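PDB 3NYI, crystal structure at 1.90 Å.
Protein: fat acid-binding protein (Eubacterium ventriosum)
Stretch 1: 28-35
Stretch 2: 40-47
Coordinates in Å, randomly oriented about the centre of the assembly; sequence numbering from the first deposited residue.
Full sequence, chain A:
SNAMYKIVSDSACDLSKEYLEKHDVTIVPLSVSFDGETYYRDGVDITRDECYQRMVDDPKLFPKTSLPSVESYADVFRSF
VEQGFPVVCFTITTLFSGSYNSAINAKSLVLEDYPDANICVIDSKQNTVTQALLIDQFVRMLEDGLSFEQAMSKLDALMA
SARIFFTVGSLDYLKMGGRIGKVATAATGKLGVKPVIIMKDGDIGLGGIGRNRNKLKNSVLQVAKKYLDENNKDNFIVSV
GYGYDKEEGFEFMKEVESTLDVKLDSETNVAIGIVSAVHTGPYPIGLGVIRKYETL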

# COMPACT_ATOMS: atom_id res chain seq x y z
N VAL A 28 5.44 -0.46 11.65
CA VAL A 28 5.05 0.66 12.52
C VAL A 28 3.61 1.05 12.17
O VAL A 28 3.32 1.50 11.05
N PRO A 29 2.69 0.87 13.12
CA PRO A 29 1.26 1.04 12.83
C PRO A 29 0.77 2.48 12.70
O PRO A 29 1.16 3.36 13.49
N LEU A 30 -0.12 2.71 11.74
CA LEU A 30 -0.97 3.91 11.78
C LEU A 30 -2.11 3.64 12.75
O LEU A 30 -2.24 2.52 13.25
N SER A 31 -2.92 4.65 13.03
CA SER A 31 -4.07 4.46 13.92
C SER A 31 -5.38 4.82 13.22
O SER A 31 -5.39 5.56 12.23
N VAL A 32 -6.47 4.27 13.73
CA VAL A 32 -7.80 4.61 13.26
C VAL A 32 -8.69 5.02 14.43
O VAL A 32 -8.51 4.54 15.55
N SER A 33 -9.63 5.94 14.18
CA SER A 33 -10.60 6.35 15.20
C SER A 33 -11.99 6.38 14.58
O SER A 33 -12.16 6.80 13.45
N PHE A 34 -12.97 5.91 15.35
CA PHE A 34 -14.35 5.93 14.89
C PHE A 34 -15.13 7.13 15.40
O PHE A 34 -16.09 7.57 14.77
N ASP A 35 -14.71 7.68 16.54
CA ASP A 35 -15.41 8.82 17.12
C ASP A 35 -14.60 10.11 17.04
O ASP A 35 -15.08 11.17 17.41
N TYR A 40 -6.97 3.72 17.76
CA TYR A 40 -6.49 2.34 17.90
C TYR A 40 -5.43 2.05 16.86
O TYR A 40 -5.67 2.26 15.67
N ARG A 41 -4.27 1.57 17.30
CA ARG A 41 -3.20 1.20 16.40
C ARG A 41 -3.56 0.02 15.51
O ARG A 41 -3.97 -1.04 15.98
N ASP A 42 -3.42 0.26 14.21
CA ASP A 42 -3.74 -0.68 13.14
C ASP A 42 -3.15 -2.06 13.41
O ASP A 42 -1.94 -2.22 13.52
N GLY A 43 -4.01 -3.06 13.51
CA GLY A 43 -3.52 -4.42 13.67
C GLY A 43 -3.09 -4.77 15.08
O GLY A 43 -3.02 -5.94 15.43
N VAL A 44 -2.80 -3.76 15.90
CA VAL A 44 -2.33 -3.99 17.27
C VAL A 44 -3.46 -3.84 18.27
O VAL A 44 -3.74 -4.76 19.05
N ASP A 45 -4.13 -2.68 18.26
CA ASP A 45 -5.24 -2.42 19.18
C ASP A 45 -6.59 -2.79 18.58
O ASP A 45 -7.62 -2.74 19.25
N ILE A 46 -6.59 -3.14 17.30
CA ILE A 46 -7.82 -3.46 16.59
C ILE A 46 -7.44 -4.24 15.35
O ILE A 46 -6.33 -4.09 14.85
N THR A 47 -8.35 -5.07 14.85
CA THR A 47 -8.03 -5.90 13.68
C THR A 47 -8.64 -5.36 12.40
O THR A 47 -9.65 -4.63 12.42

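The apolar centre of the contact is built from V32 and F34 of the first stretch and Y40 and I46 of the second. V32 and Y40 pair across the antiparallel strands, and their side chains lie on the same face of the sheet. V32 is buried and adopts the p rotamer (chi1 57°). Its CG1 lies 4.1 Å from CG2 of I46. The CA-to-CB bond of I46 points toward the first stretch, and the side chain is t at both chi1 and chi2. This conformation carries its CD1 to 3.6 Å from CE2 of F34. The CA-to-CB bond of F34 points sideways, but with chi1 m (-58°) the ring comes nearer to the second stretch. I46 CD1 meets this ring at its edge, as does Y40 CE2, 4.4 Å from F34 CD2. Y40 is m at chi1 (-57°).

A second apolar patch lies at P29. The CA-to-CB bond of P29 points toward the second stretch, and its ring has a C-gamma endo pucker. P29 CB is 4.0 Å from R41 CB and 3.7 Å from the backbone O of D42. P29 CG reaches CG2 of V44 at 4.2 Å; V44 is t and also points in. L30 is buried, but its CA-to-CB bond points away from the second stretch (chi1 m, chi2 p). Its backbone O accepts a hydrogen bond from D42 N at 2.7 Å.

Two more backbone hydrogen bonds hold the register. V32 N donates to Y40 O at 2.9 Å, and Y40 N donates to V32 O at 2.8 Å.

S31 and R41 form the neighbouring non-hydrogen-bonded pair, with their side chains on the other face of the sheet. S31 is m, and its OG lies 3.5 Å from R41 CG, in the aliphatic part of the arginine. The end of R41 leads away from the first stretch and is held within its own: R41 NE forms a salt bridge with D45 OD2 at 2.9 Å, and R41 NH2 donates to D45 OD1 at 3.1 Å. D45 OD2 also accepts a hydrogen bond from R41 N at 3.0 Å. D45 thus fixes both the backbone and the guanidinium of R41. D42 is t, and its CA-to-CB bond points in. D42 CB lies 3.1 Å from L30 O and 4.4 Å from P29 CB, while D42 OD2 is hydrogen-bonded elsewhere in the structure.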

# COMPACT_ATOMS: atom_id res chain seq x y z
CB VAL A 28 5.99 1.87 12.35
CG1 VAL A 28 5.52 3.08 13.22
CG2 VAL A 28 7.41 1.47 12.70
CB PRO A 29 0.56 0.39 14.04
CG PRO A 29 1.61 0.18 15.08
CD PRO A 29 2.96 0.48 14.52
CB LEU A 30 -1.48 4.26 10.38
CG LEU A 30 -0.46 5.09 9.58
CD1 LEU A 30 0.65 4.21 8.96
CD2 LEU A 30 -1.15 5.92 8.49
CB SER A 31 -3.91 5.27 15.21
OG SER A 31 -2.78 4.81 15.93
CB VAL A 32 -8.42 3.45 12.47
CG1 VAL A 32 -8.48 2.19 13.33
CG2 VAL A 32 -9.80 3.82 11.98
CB SER A 33 -10.28 7.74 15.77
OG SER A 33 -11.32 8.16 16.66
CB PHE A 34 -15.04 4.62 15.25
CG PHE A 34 -14.34 3.43 14.68
CD1 PHE A 34 -14.49 3.12 13.34
CD2 PHE A 34 -13.49 2.66 15.45
CE1 PHE A 34 -13.83 2.04 12.78
CE2 PHE A 34 -12.82 1.59 14.91
CZ PHE A 34 -12.98 1.28 13.57
CB ASP A 35 -15.81 8.54 18.57
CG ASP A 35 -14.62 8.23 19.47
OD1 ASP A 35 -13.46 8.47 19.06
OD2 ASP A 35 -14.85 7.74 20.59
CB TYR A 40 -7.66 1.37 17.67
CG TYR A 40 -8.80 1.62 18.61
CD1 TYR A 40 -8.71 1.28 19.95
CD2 TYR A 40 -9.98 2.22 18.16
CE1 TYR A 40 -9.74 1.52 20.82
CE2 TYR A 40 -11.02 2.47 19.03
CZ TYR A 40 -10.89 2.11 20.35
OH TYR A 40 -11.91 2.35 21.24
CB ARG A 41 -1.89 0.95 17.16
CG ARG A 41 -1.31 2.22 17.78
CD ARG A 41 -0.20 1.89 18.76
NE ARG A 41 -0.67 0.89 19.72
CZ ARG A 41 0.12 0.23 20.56
NH1 ARG A 41 1.43 0.45 20.57
NH2 ARG A 41 -0.42 -0.65 21.40
CB ASP A 42 -3.20 -0.08 11.82
CG ASP A 42 -3.41 -0.96 10.60
OD1 ASP A 42 -4.06 -2.03 10.71
OD2 ASP A 42 -2.90 -0.56 9.51
CB VAL A 44 -1.15 -3.06 17.66
CG1 VAL A 44 -0.78 -3.24 19.13
CG2 VAL A 44 0.06 -3.29 16.75
CB ASP A 45 -5.25 -0.94 19.62
CG ASP A 45 -3.96 -0.52 20.28
OD1 ASP A 45 -3.39 -1.30 21.08
OD2 ASP A 45 -3.50 0.61 20.00
CB ILE A 46 -8.61 -2.20 16.18
CG1 ILE A 46 -9.97 -2.58 15.59
CG2 ILE A 46 -7.80 -1.35 15.18
CD1 ILE A 46 -10.80 -1.41 15.15
CB THR A 47 -8.49 -7.35 13.84
OG1 THR A 47 -9.89 -7.44 13.56
CG2 THR A 47 -8.21 -7.86 15.25